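Local structure of protein DOA1 (Saccharomyces cerevisiae, 3ODT) at residues 207-212 with 216-221; 165-170 with 196-201; 236-241 with 257-262; 112-117 with 151-156; 117-122 with 127-132. The protein probably binds ubiquitin through its WD40 beta-propeller domain and is linked to regulating the turnover of F-box proteins. One frame throughout, in Å; residues are numbered along the deposited sequence. Where two conformers were deposited one is given.

Contact 1 of 5, residues 207-212 with 216-221; sequences IKLVDM and DVLRTY
I207-D211 and V217-Y221 run antiparallel at 163°, their axes 4.6 Å apart, as the third and outermost strands of a four-stranded WD40 propeller blade. Y221 N gives I207 O a nearly straight bond of 2.8 Å, and L209 N reaches R219 O. At L209 a classic beta bulge sets both L218 and R219 opposite it: L209 O takes L218 N at 2.7 Å and R219 N only weakly. D211 N then bonds to D216 O at 3.0 Å. With CG anti to the carbonyl carbon (chi1 -48°), the Y221 ring lies along the partner strand, its edge to I207 O and CE1 4.0 Å from L209 CB. R219 CG lies over one ring face, near the rim, and the hydroxyl is bonded to K253 O. Trimming Y221 to an alanine would probably leave K253 O without this partner and open a gap beside I207 CG2. On the sheet face shared with V210 and V217, the extended K208 chain runs alongside T220, its CG 3.9 Å from T220 OG1.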
# COMPACT_ATOMS: atom_id res chain seq x y z
N ILE A 207 -2.42 14.84 3.74
CA ILE A 207 -3.43 13.86 3.40
C ILE A 207 -4.71 14.64 3.23
O ILE A 207 -4.95 15.56 3.99
CB ILE A 207 -3.62 12.85 4.54
CG1 ILE A 207 -2.26 12.25 4.94
CG2 ILE A 207 -4.65 11.81 4.16
CD1 ILE A 207 -2.27 11.61 6.31
N LYS A 208 -5.47 14.32 2.21
CA LYS A 208 -6.72 15.02 1.93
C LYS A 208 -7.87 14.05 1.59
O LYS A 208 -7.67 13.06 0.87
CB LYS A 208 -6.52 16.02 0.79
CG LYS A 208 -5.49 17.06 1.10
CD LYS A 208 -5.47 18.22 0.10
CE LYS A 208 -4.28 19.10 0.35
NZ LYS A 208 -4.33 20.36 -0.43
N LEU A 209 -9.05 14.37 2.10
CA LEU A 209 -10.30 13.69 1.77
C LEU A 209 -10.96 14.49 0.66
O LEU A 209 -11.13 15.70 0.78
CB LEU A 209 -11.19 13.64 3.01
CG LEU A 209 -12.59 13.09 2.78
CD1 LEU A 209 -12.55 11.62 2.40
CD2 LEU A 209 -13.39 13.29 4.02
N VAL A 210 -11.31 13.82 -0.43
CA VAL A 210 -11.78 14.46 -1.64
C VAL A 210 -13.11 13.86 -2.11
O VAL A 210 -13.32 12.65 -2.10
CB VAL A 210 -10.72 14.27 -2.77
CG1 VAL A 210 -11.13 15.01 -4.04
CG2 VAL A 210 -9.34 14.78 -2.30
N ASP A 211 -14.01 14.75 -2.53
CA ASP A 211 -15.27 14.38 -3.15
C ASP A 211 -15.00 13.97 -4.61
O ASP A 211 -14.49 14.74 -5.40
CB ASP A 211 -16.24 15.56 -3.06
CG ASP A 211 -17.62 15.24 -3.57
OD1 ASP A 211 -17.76 14.72 -4.69
OD2 ASP A 211 -18.59 15.55 -2.86
N MSE A 212 -15.30 12.74 -4.95
CA MSE A 212 -14.96 12.28 -6.28
C MSE A 212 -15.75 12.94 -7.38
O MSE A 212 -15.28 13.04 -8.51
CB MSE A 212 -15.19 10.81 -6.39
CG MSE A 212 -14.64 10.35 -7.68
SE MSE A 212 -13.22 9.39 -7.31
CE MSE A 212 -14.18 7.96 -7.28
N ASP A 216 -13.93 18.61 -4.71
CA ASP A 216 -13.72 19.46 -3.53
C ASP A 216 -12.88 18.73 -2.51
O ASP A 216 -13.09 17.55 -2.26
CB ASP A 216 -15.04 19.81 -2.83
CG ASP A 216 -15.89 20.80 -3.61
OD1 ASP A 216 -15.33 21.67 -4.30
OD2 ASP A 216 -17.12 20.69 -3.51
N VAL A 217 -11.98 19.46 -1.88
CA VAL A 217 -11.27 18.93 -0.73
C VAL A 217 -12.18 19.12 0.48
O VAL A 217 -12.50 20.25 0.85
CB VAL A 217 -9.96 19.65 -0.53
CG1 VAL A 217 -9.31 19.26 0.82
CG2 VAL A 217 -9.04 19.36 -1.70
N LEU A 218 -12.59 18.01 1.07
CA LEU A 218 -13.50 18.02 2.22
C LEU A 218 -12.76 18.17 3.53
O LEU A 218 -13.32 18.68 4.51
CB LEU A 218 -14.32 16.73 2.25
CG LEU A 218 -15.15 16.50 0.99
CD1 LEU A 218 -15.93 15.22 1.07
CD2 LEU A 218 -16.10 17.68 0.82
N ARG A 219 -11.52 17.71 3.58
CA ARG A 219 -10.76 17.78 4.81
C ARG A 219 -9.30 17.60 4.48
O ARG A 219 -8.96 16.84 3.58
CB ARG A 219 -11.21 16.68 5.77
CG ARG A 219 -10.62 16.78 7.20
CD ARG A 219 -11.48 16.04 8.26
NE ARG A 219 -12.81 16.63 8.37
CZ ARG A 219 -13.92 16.09 7.85
NH1 ARG A 219 -13.87 14.92 7.24
NH2 ARG A 219 -15.10 16.70 7.94
N THR A 220 -8.46 18.31 5.22
CA THR A 220 -7.02 18.18 5.11
C THR A 220 -6.48 17.73 6.48
O THR A 220 -6.87 18.25 7.52
CB THR A 220 -6.39 19.51 4.69
OG1 THR A 220 -6.90 19.91 3.41
CG2 THR A 220 -4.91 19.39 4.57
N TYR A 221 -5.60 16.74 6.45
CA TYR A 221 -5.00 16.19 7.67
C TYR A 221 -3.53 16.56 7.68
O TYR A 221 -2.72 16.00 6.93
CB TYR A 221 -5.19 14.66 7.71
CG TYR A 221 -6.62 14.21 7.41
CD1 TYR A 221 -7.06 14.05 6.10
CD2 TYR A 221 -7.51 13.91 8.44
CE1 TYR A 221 -8.35 13.66 5.80
CE2 TYR A 221 -8.83 13.51 8.16
CZ TYR A 221 -9.22 13.38 6.83
OH TYR A 221 -10.48 12.94 6.55

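Contact 2 of 5, residues 165-170 with 196-201; sequences KTIKLW and GHFISC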
# COMPACT_ATOMS: atom_id res chain seq x y z
N LYS A 165 1.52 15.28 -10.28
CA LYS A 165 0.77 16.12 -9.34
C LYS A 165 -0.75 16.00 -9.50
O LYS A 165 -1.49 16.84 -9.02
CB LYS A 165 1.23 17.58 -9.36
CG LYS A 165 2.72 17.71 -9.21
CD LYS A 165 3.16 19.16 -9.08
CE LYS A 165 2.97 19.91 -10.39
NZ LYS A 165 3.39 21.36 -10.32
N THR A 166 -1.20 14.95 -10.19
CA THR A 166 -2.63 14.75 -10.39
C THR A 166 -3.06 13.36 -9.93
O THR A 166 -2.24 12.43 -9.82
CB THR A 166 -3.07 14.91 -11.86
OG1 THR A 166 -2.65 13.75 -12.61
CG2 THR A 166 -2.55 16.22 -12.50
N ILE A 167 -4.36 13.27 -9.68
CA ILE A 167 -5.09 12.02 -9.44
C ILE A 167 -6.04 11.89 -10.63
O ILE A 167 -6.65 12.88 -11.01
CB ILE A 167 -5.87 12.08 -8.11
CG1 ILE A 167 -4.86 12.18 -6.96
CG2 ILE A 167 -6.73 10.85 -7.92
CD1 ILE A 167 -5.23 13.14 -5.92
N LYS A 168 -6.15 10.70 -11.22
CA LYS A 168 -7.07 10.50 -12.32
C LYS A 168 -8.04 9.39 -11.99
O LYS A 168 -7.63 8.34 -11.48
CB LYS A 168 -6.33 10.18 -13.62
CG LYS A 168 -5.63 11.40 -14.22
CD LYS A 168 -4.71 11.07 -15.39
CE LYS A 168 -3.93 12.32 -15.86
NZ LYS A 168 -4.81 13.32 -16.49
N LEU A 169 -9.31 9.62 -12.31
CA LEU A 169 -10.36 8.62 -12.27
C LEU A 169 -10.61 8.12 -13.69
O LEU A 169 -10.69 8.91 -14.64
CB LEU A 169 -11.63 9.25 -11.72
CG LEU A 169 -12.90 8.42 -11.76
CD1 LEU A 169 -12.80 7.21 -10.85
CD2 LEU A 169 -14.12 9.26 -11.38
N TRP A 170 -10.66 6.80 -13.85
CA TRP A 170 -10.73 6.12 -15.13
C TRP A 170 -11.98 5.29 -15.18
O TRP A 170 -12.45 4.80 -14.15
CB TRP A 170 -9.55 5.15 -15.24
CG TRP A 170 -8.22 5.74 -15.07
CD1 TRP A 170 -7.65 6.16 -13.90
CD2 TRP A 170 -7.26 5.99 -16.10
NE1 TRP A 170 -6.40 6.66 -14.15
CE2 TRP A 170 -6.13 6.57 -15.49
CE3 TRP A 170 -7.23 5.76 -17.49
CZ2 TRP A 170 -4.99 6.92 -16.19
CZ3 TRP A 170 -6.09 6.12 -18.19
CH2 TRP A 170 -4.98 6.68 -17.53
N GLY A 196 -17.89 7.58 -3.83
CA GLY A 196 -17.97 9.03 -3.91
C GLY A 196 -16.88 9.80 -3.21
O GLY A 196 -16.90 11.02 -3.22
N HIS A 197 -15.92 9.10 -2.61
CA HIS A 197 -14.90 9.77 -1.84
C HIS A 197 -13.60 8.97 -1.83
O HIS A 197 -13.62 7.74 -1.76
CB HIS A 197 -15.36 9.94 -0.39
CG HIS A 197 -16.66 10.66 -0.27
ND1 HIS A 197 -17.86 10.01 -0.38
CD2 HIS A 197 -16.93 11.97 -0.07
CE1 HIS A 197 -18.84 10.90 -0.26
NE2 HIS A 197 -18.30 12.09 -0.06
N PHE A 198 -12.47 9.68 -1.86
CA PHE A 198 -11.17 9.08 -1.67
C PHE A 198 -10.30 9.94 -0.78
O PHE A 198 -10.60 11.12 -0.56
CB PHE A 198 -10.49 8.79 -3.04
CG PHE A 198 -10.04 10.01 -3.80
CD1 PHE A 198 -8.81 10.62 -3.52
CD2 PHE A 198 -10.82 10.53 -4.83
CE1 PHE A 198 -8.39 11.74 -4.25
CE2 PHE A 198 -10.40 11.67 -5.55
CZ PHE A 198 -9.19 12.26 -5.28
N ILE A 199 -9.24 9.33 -0.22
CA ILE A 199 -8.19 10.09 0.43
C ILE A 199 -6.92 9.93 -0.38
O ILE A 199 -6.66 8.87 -0.95
CB ILE A 199 -7.98 9.72 1.90
CG1 ILE A 199 -7.68 8.24 2.04
CG2 ILE A 199 -9.25 10.03 2.68
CD1 ILE A 199 -7.12 7.90 3.44
N SER A 200 -6.11 10.98 -0.44
CA SER A 200 -4.83 10.92 -1.12
C SER A 200 -3.78 11.50 -0.19
O SER A 200 -4.10 12.27 0.72
CB SER A 200 -4.86 11.75 -2.40
OG SER A 200 -5.29 13.07 -2.12
N CYS A 201 -2.53 11.13 -0.42
CA CYS A 201 -1.41 11.73 0.29
C CYS A 201 -0.28 12.00 -0.67
O CYS A 201 -0.24 11.46 -1.80
CB CYS A 201 -0.94 10.82 1.44
SG CYS A 201 -0.15 9.29 0.92
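F198 meets I167 where two neighbouring blades of the WD40 propeller press together: 196-201 carries the second strand of its blade, 165-170 the third strand of the blade before it. The two side chains come from opposite directions. The F198 torsion chi1 of 71° places CG between the backbone N and the carbonyl carbon, and the ring presents its far end to the isoleucine. There CE1 lies 3.8 Å from I167 CD1, while CZ touches the other branch, I167 CG2, at 3.9 Å. I167 thus reaches the ring with both of its branches, CD1 approaching obliquely. The same phenylalanine packs edge-to-face with F179, from the outermost strand of the I167 blade, so its ring is held by two strands across the blade boundary. I199 turns the other way, to I231 and L233 of the next blade. S200 comes back to the F198 side, with its CB in line with the edge of the F198 ring. Of I167 it meets CD1 alone. The contact is pure van der Waals packing, small and fully buried, with the nearest alpha carbons, I167 CA and S200 CA, still 8.4 Å apart. The isoleucine chi2 of 138° is far from a staggered value, which suggests that its terminal methyl is turned to fit; I167 CD1 ends 3.8 Å from both S200 CB and S200 OG.

Contact 3 of 5, residues 236-241 with 257-262; sequences NGDIVS and SLKQVI
The salt bridge between D238 and K259 is prepared two residues earlier, at N236. There OD1 accepts the backbone N of D238 at 2.9 Å, an Asx turn in which the donor sits 39° above the amide carbonyl plane. N236 ND2 also makes a weak bond of 3.2 Å to D238 OD2. G237 carries the bend between them with a positive phi of 93°, where a side chain would jam against the carbonyl O of N236. The D238 carboxylate is met by K259 from the outermost strand of the same WD40 blade; in the sheet, strand 247-251 lies between the two strands. K259 arrives at about a right angle with its chain extended, putting NZ 2.8 Å from D238 OD2 on the syn side; D238 OD1 stays farther from NZ, at 3.3 Å. An asparagine in place of D238 would probably leave the K259 ammonium without its counter-charge and weaken the tie across the blade. K259 itself belongs to a classic beta bulge, since it and Q260 both face I250. Past D238 the chain enters the strand 239-243, and S241 OG bonds to both H224 NE2 and W251 NE1.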
# COMPACT_ATOMS: atom_id res chain seq x y z
N ASN A 236 -12.45 0.70 11.60
CA ASN A 236 -13.42 1.67 12.16
C ASN A 236 -13.47 2.97 11.35
O ASN A 236 -14.10 3.95 11.78
CB ASN A 236 -13.06 1.99 13.62
CG ASN A 236 -11.79 2.83 13.74
OD1 ASN A 236 -11.12 3.09 12.76
ND2 ASN A 236 -11.45 3.25 14.95
N GLY A 237 -12.78 3.00 10.21
CA GLY A 237 -12.78 4.15 9.33
C GLY A 237 -11.67 5.17 9.53
O GLY A 237 -11.49 6.05 8.68
N ASP A 238 -10.91 5.06 10.63
CA ASP A 238 -9.82 6.00 10.89
C ASP A 238 -8.74 5.82 9.83
O ASP A 238 -8.64 4.75 9.18
CB ASP A 238 -9.16 5.75 12.24
CG ASP A 238 -9.99 6.18 13.43
OD1 ASP A 238 -11.03 6.85 13.26
OD2 ASP A 238 -9.55 5.85 14.57
N ILE A 239 -7.92 6.84 9.64
CA ILE A 239 -6.86 6.80 8.66
C ILE A 239 -5.55 6.45 9.37
O ILE A 239 -5.25 7.00 10.43
CB ILE A 239 -6.68 8.16 7.96
CG1 ILE A 239 -7.99 8.62 7.31
CG2 ILE A 239 -5.52 8.10 6.97
CD1 ILE A 239 -7.95 10.09 6.88
N VAL A 240 -4.79 5.52 8.80
CA VAL A 240 -3.41 5.32 9.22
C VAL A 240 -2.49 5.77 8.08
O VAL A 240 -2.72 5.44 6.91
CB VAL A 240 -3.11 3.87 9.61
CG1 VAL A 240 -3.29 2.92 8.47
CG2 VAL A 240 -1.70 3.78 10.13
N SER A 241 -1.50 6.56 8.42
CA SER A 241 -0.55 7.06 7.45
C SER A 241 0.87 6.87 7.95
O SER A 241 1.09 6.68 9.16
CB SER A 241 -0.77 8.55 7.20
OG SER A 241 -0.51 9.35 8.37
N SER A 257 -8.96 14.91 13.78
CA SER A 257 -8.12 14.78 14.97
C SER A 257 -6.93 13.87 14.67
O SER A 257 -7.07 12.83 14.01
CB SER A 257 -8.88 14.17 16.15
OG SER A 257 -9.88 15.04 16.65
N LEU A 258 -5.77 14.26 15.18
CA LEU A 258 -4.58 13.43 15.12
C LEU A 258 -4.54 12.63 16.40
O LEU A 258 -4.19 13.13 17.45
CB LEU A 258 -3.37 14.31 14.98
CG LEU A 258 -2.01 13.65 14.99
CD1 LEU A 258 -1.92 12.44 14.04
CD2 LEU A 258 -0.95 14.69 14.65
N LYS A 259 -4.97 11.39 16.31
CA LYS A 259 -5.21 10.57 17.50
C LYS A 259 -3.91 10.04 18.12
O LYS A 259 -3.83 9.89 19.35
CB LYS A 259 -6.12 9.39 17.14
CG LYS A 259 -7.52 9.78 16.65
CD LYS A 259 -8.36 8.53 16.42
CE LYS A 259 -9.79 8.81 16.12
NZ LYS A 259 -10.59 7.61 16.47
N GLN A 260 -2.92 9.71 17.29
CA GLN A 260 -1.67 9.18 17.79
C GLN A 260 -0.56 9.41 16.78
O GLN A 260 -0.78 9.34 15.55
CB GLN A 260 -1.77 7.69 18.12
CG GLN A 260 -0.57 7.14 18.80
CD GLN A 260 -0.75 5.70 19.20
OE1 GLN A 260 -1.74 5.06 18.85
NE2 GLN A 260 0.22 5.15 19.92
N VAL A 261 0.63 9.69 17.30
CA VAL A 261 1.86 9.71 16.50
C VAL A 261 2.81 8.71 17.10
O VAL A 261 3.17 8.80 18.28
CB VAL A 261 2.52 11.08 16.51
CG1 VAL A 261 3.85 11.07 15.73
CG2 VAL A 261 1.57 12.12 15.96
N ILE A 262 3.21 7.76 16.28
CA ILE A 262 4.19 6.75 16.65
C ILE A 262 5.49 7.05 15.90
O ILE A 262 5.53 7.13 14.66
CB ILE A 262 3.73 5.33 16.24
CG1 ILE A 262 2.45 4.93 16.97
CG2 ILE A 262 4.79 4.29 16.55
CD1 ILE A 262 1.75 3.74 16.39

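Contact 4 of 5, residues 112-117 with 151-156; sequences FQDGVV and VSFSEN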
# COMPACT_ATOMS: atom_id res chain seq x y z
N PHE A 112 -5.34 -5.54 -4.80
CA PHE A 112 -6.27 -6.54 -5.23
C PHE A 112 -7.65 -6.28 -4.64
O PHE A 112 -7.81 -6.02 -3.44
CB PHE A 112 -5.78 -7.93 -4.82
CG PHE A 112 -6.71 -9.04 -5.16
CD1 PHE A 112 -6.61 -9.69 -6.37
CD2 PHE A 112 -7.68 -9.47 -4.26
CE1 PHE A 112 -7.46 -10.76 -6.68
CE2 PHE A 112 -8.53 -10.53 -4.58
CZ PHE A 112 -8.42 -11.15 -5.80
N GLN A 113 -8.64 -6.33 -5.51
CA GLN A 113 -10.02 -6.22 -5.09
C GLN A 113 -10.94 -6.99 -6.03
O GLN A 113 -10.92 -6.77 -7.23
CB GLN A 113 -10.40 -4.75 -5.07
CG GLN A 113 -11.58 -4.42 -4.19
CD GLN A 113 -11.65 -2.96 -3.90
OE1 GLN A 113 -10.81 -2.42 -3.17
NE2 GLN A 113 -12.61 -2.28 -4.51
N ASP A 114 -11.76 -7.89 -5.48
CA ASP A 114 -12.85 -8.51 -6.21
C ASP A 114 -12.36 -9.13 -7.52
O ASP A 114 -12.96 -8.94 -8.57
CB ASP A 114 -13.93 -7.46 -6.50
CG ASP A 114 -14.54 -6.88 -5.22
OD1 ASP A 114 -14.92 -7.67 -4.33
OD2 ASP A 114 -14.65 -5.63 -5.11
N GLY A 115 -11.23 -9.85 -7.46
CA GLY A 115 -10.70 -10.56 -8.61
C GLY A 115 -9.84 -9.72 -9.53
O GLY A 115 -9.30 -10.24 -10.52
N VAL A 116 -9.70 -8.44 -9.21
CA VAL A 116 -8.95 -7.50 -10.04
C VAL A 116 -7.63 -7.15 -9.39
O VAL A 116 -7.60 -6.81 -8.22
CB VAL A 116 -9.75 -6.20 -10.29
CG1 VAL A 116 -8.96 -5.25 -11.20
CG2 VAL A 116 -11.09 -6.53 -10.90
N VAL A 117 -6.54 -7.24 -10.15
CA VAL A 117 -5.26 -6.73 -9.70
C VAL A 117 -5.05 -5.39 -10.39
O VAL A 117 -5.26 -5.26 -11.60
CB VAL A 117 -4.10 -7.67 -10.07
CG1 VAL A 117 -2.76 -7.11 -9.58
CG2 VAL A 117 -4.35 -9.03 -9.48
N VAL A 151 -11.85 1.60 -7.81
CA VAL A 151 -12.98 2.31 -7.24
C VAL A 151 -14.21 1.40 -7.25
O VAL A 151 -14.88 1.22 -6.23
CB VAL A 151 -13.24 3.59 -8.03
CG1 VAL A 151 -14.53 4.27 -7.55
CG2 VAL A 151 -12.05 4.55 -7.87
N SER A 152 -14.50 0.82 -8.40
CA SER A 152 -15.63 -0.09 -8.57
C SER A 152 -15.30 -1.17 -9.60
O SER A 152 -15.09 -0.87 -10.78
CB SER A 152 -16.86 0.69 -9.04
OG SER A 152 -17.87 -0.22 -9.44
N PHE A 153 -15.26 -2.43 -9.16
CA PHE A 153 -14.95 -3.52 -10.09
C PHE A 153 -16.07 -3.66 -11.11
O PHE A 153 -15.82 -3.97 -12.27
CB PHE A 153 -14.67 -4.87 -9.37
CG PHE A 153 -15.89 -5.67 -9.08
CD1 PHE A 153 -16.34 -6.62 -9.99
CD2 PHE A 153 -16.62 -5.46 -7.93
CE1 PHE A 153 -17.47 -7.35 -9.75
CE2 PHE A 153 -17.77 -6.20 -7.67
CZ PHE A 153 -18.20 -7.14 -8.58
N SER A 154 -17.31 -3.39 -10.71
CA SER A 154 -18.44 -3.59 -11.61
C SER A 154 -18.59 -2.47 -12.65
O SER A 154 -19.11 -2.71 -13.73
CB SER A 154 -19.73 -3.75 -10.82
OG SER A 154 -20.13 -2.53 -10.23
N GLU A 155 -18.16 -1.26 -12.33
CA GLU A 155 -18.21 -0.16 -13.30
C GLU A 155 -16.87 0.01 -14.01
O GLU A 155 -16.72 0.92 -14.83
CB GLU A 155 -18.56 1.15 -12.61
CG GLU A 155 -19.92 1.17 -11.94
CD GLU A 155 -20.25 2.53 -11.32
OE1 GLU A 155 -20.49 3.49 -12.08
OE2 GLU A 155 -20.26 2.63 -10.08
N ASN A 156 -15.90 -0.84 -13.68
CA ASN A 156 -14.54 -0.69 -14.20
C ASN A 156 -14.02 0.70 -13.97
O ASN A 156 -13.49 1.32 -14.90
CB ASN A 156 -14.49 -1.06 -15.68
CG ASN A 156 -14.85 -2.49 -15.91
OD1 ASN A 156 -14.35 -3.37 -15.24
ND2 ASN A 156 -15.73 -2.74 -16.87
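D114 and F153 sit on equivalent turns of two adjacent WD40 propeller blades, each joining the first and second strands of its blade. The main interaction is CH-pi: D114 CB lies over one face of the F153 ring, 4.0 Å from the centroid and 29° off the normal. The carboxylate comes along with it, its plane 49° from the ring plane and D114 OD2 only 3.4 Å from F153 CD2. Apolar packing adds V116 CG2, 4.2 Å from F153 CB at the root of the ring. Hydrogen bonds act within each turn instead. Q113 and V116 pair N to O in both directions around a type I' turn, which holds D114 out at the tip. On the other side S152 OG accepts E155 N at 3.1 Å, an ST motif within the loop carrying F153. A chi1 of 87° puts F153 CG between the backbone N and the carbonyl carbon and brings the ring against D114; S154 CB lies over the centre of its opposite face, 4.2 Å above the plane.

Contact 5 of 5, residues 117-122 with 127-132; sequences VISGSW and KVWKEG
W129 donates its indole N-H to S119 OG across a WD40 blade hairpin, NE1 to OG 3.0 Å with 173° at the hydrogen and the serine oxygen in the ring plane. S119 OG is also hydrogen-bonded to H103 NE2, so this hydroxyl links histidine, serine and tryptophan, a network familiar from WD40 repeats. A serine chi1 of 54°, with OG between the backbone N and the carbonyl carbon, turns the hydroxyl to the indole. The backbones satisfy each other in two reciprocal pairs. V117 N gives to W129 O at 2.9 Å and V117 O takes W129 N at 2.8 Å; S119 and K127 repeat the exchange, S119 N to K127 O and K127 N to S119 O. K127 NZ leads away from the hairpin and finds N137 OD1 and T125 OG1. On the sheet face of I118 and V128 the contact is apolar, I118 CD1 lying 3.9 Å from V128 CG2. All six touching residues are buried, so the indole N-H pays for its burial with a nearly straight bond, and that bond, together with V117 CG1 4.0 Å from W129 CD1, should fix the rotation of the ring.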
# COMPACT_ATOMS: atom_id res chain seq x y z
N VAL A 117 -6.54 -7.24 -10.15
CA VAL A 117 -5.26 -6.73 -9.70
C VAL A 117 -5.05 -5.39 -10.39
O VAL A 117 -5.26 -5.26 -11.60
CB VAL A 117 -4.10 -7.67 -10.07
CG1 VAL A 117 -2.76 -7.11 -9.58
CG2 VAL A 117 -4.35 -9.03 -9.48
N ILE A 118 -4.63 -4.38 -9.65
CA ILE A 118 -4.25 -3.13 -10.27
C ILE A 118 -2.88 -2.71 -9.78
O ILE A 118 -2.59 -2.74 -8.58
CB ILE A 118 -5.33 -2.02 -10.10
CG1 ILE A 118 -4.99 -0.79 -10.96
CG2 ILE A 118 -5.56 -1.67 -8.65
CD1 ILE A 118 -6.09 0.26 -10.99
N SER A 119 -2.02 -2.35 -10.74
CA SER A 119 -0.62 -2.06 -10.47
C SER A 119 -0.28 -0.64 -10.94
O SER A 119 -0.84 -0.14 -11.94
CB SER A 119 0.29 -3.07 -11.18
OG SER A 119 -0.02 -3.11 -12.56
N GLY A 120 0.60 0.02 -10.18
CA GLY A 120 1.14 1.32 -10.53
C GLY A 120 2.60 1.18 -10.86
O GLY A 120 3.32 0.40 -10.24
N SER A 121 3.07 1.99 -11.81
CA SER A 121 4.46 1.88 -12.25
C SER A 121 5.14 3.18 -12.62
O SER A 121 4.51 4.15 -13.10
CB SER A 121 4.51 0.89 -13.44
OG SER A 121 5.78 0.81 -14.09
N TRP A 122 6.45 3.18 -12.47
CA TRP A 122 7.28 4.29 -12.93
C TRP A 122 7.30 4.40 -14.45
O TRP A 122 7.86 5.38 -14.99
CB TRP A 122 8.70 4.13 -12.42
CG TRP A 122 8.82 4.35 -10.97
CD1 TRP A 122 7.82 4.71 -10.12
CD2 TRP A 122 10.01 4.25 -10.19
NE1 TRP A 122 8.32 4.86 -8.85
CE2 TRP A 122 9.66 4.58 -8.86
CE3 TRP A 122 11.33 3.90 -10.47
CZ2 TRP A 122 10.58 4.57 -7.83
CZ3 TRP A 122 12.24 3.89 -9.44
CH2 TRP A 122 11.86 4.21 -8.13
N LYS A 127 -1.92 -0.61 -14.60
CA LYS A 127 -2.45 -1.69 -15.42
C LYS A 127 -3.45 -2.45 -14.58
O LYS A 127 -3.27 -2.65 -13.38
CB LYS A 127 -1.33 -2.59 -15.94
CG LYS A 127 -0.57 -1.95 -17.12
CD LYS A 127 0.67 -2.73 -17.54
CE LYS A 127 1.27 -2.18 -18.84
NZ LYS A 127 1.40 -0.71 -18.95
N VAL A 128 -4.51 -2.89 -15.24
CA VAL A 128 -5.57 -3.63 -14.59
C VAL A 128 -5.60 -5.03 -15.18
O VAL A 128 -5.65 -5.22 -16.42
CB VAL A 128 -6.94 -2.99 -14.85
CG1 VAL A 128 -8.09 -3.85 -14.23
CG2 VAL A 128 -6.95 -1.58 -14.32
N TRP A 129 -5.53 -6.02 -14.29
CA TRP A 129 -5.36 -7.42 -14.68
C TRP A 129 -6.46 -8.29 -14.09
O TRP A 129 -6.86 -8.11 -12.94
CB TRP A 129 -4.02 -7.96 -14.18
CG TRP A 129 -2.85 -7.05 -14.26
CD1 TRP A 129 -2.56 -6.02 -13.41
CD2 TRP A 129 -1.74 -7.12 -15.19
NE1 TRP A 129 -1.38 -5.44 -13.77
CE2 TRP A 129 -0.86 -6.08 -14.86
CE3 TRP A 129 -1.44 -7.93 -16.28
CZ2 TRP A 129 0.33 -5.85 -15.55
CZ3 TRP A 129 -0.26 -7.69 -16.99
CH2 TRP A 129 0.61 -6.65 -16.61
N LYS A 130 -6.96 -9.23 -14.88
CA LYS A 130 -7.93 -10.20 -14.42
C LYS A 130 -7.56 -11.54 -14.99
O LYS A 130 -7.21 -11.66 -16.16
CB LYS A 130 -9.34 -9.83 -14.87
CG LYS A 130 -9.76 -8.42 -14.49
CD LYS A 130 -11.15 -8.10 -15.05
CE LYS A 130 -11.61 -6.73 -14.65
NZ LYS A 130 -13.00 -6.41 -15.13
N GLU A 131 -7.66 -12.56 -14.15
CA GLU A 131 -7.38 -13.93 -14.55
C GLU A 131 -6.03 -14.06 -15.26
O GLU A 131 -5.88 -14.84 -16.22
CB GLU A 131 -8.53 -14.45 -15.42
CG GLU A 131 -9.82 -14.67 -14.61
CD GLU A 131 -11.08 -14.78 -15.46
OE1 GLU A 131 -10.99 -14.81 -16.71
OE2 GLU A 131 -12.18 -14.85 -14.87
N GLY A 132 -5.04 -13.30 -14.80
CA GLY A 132 -3.66 -13.49 -15.23
C GLY A 132 -3.32 -12.73 -16.50
O GLY A 132 -2.25 -12.91 -17.11

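In the fold
From the N terminus, contact 4 opens first at 112-117, and before its partner 151-156 is reached the chain makes the hairpin of contact 5, which therefore lies within the span of contact 4; the two share V117. Contact 5 binds one blade internally, while contact 4 ties it to the next. Contacts 2, 1 and 3 then follow in series: contact 2 ties that second blade to the one after it, contact 1 closes the outer hairpin of this third blade, and contact 3 joins the start of the second strand to the outer strand in the following blade. None of them cross. Contacts 2 and 1 meet in one sheet, where strands 197-202 and 206-211 are neighbours, and I207 packs on S241 of contact 3.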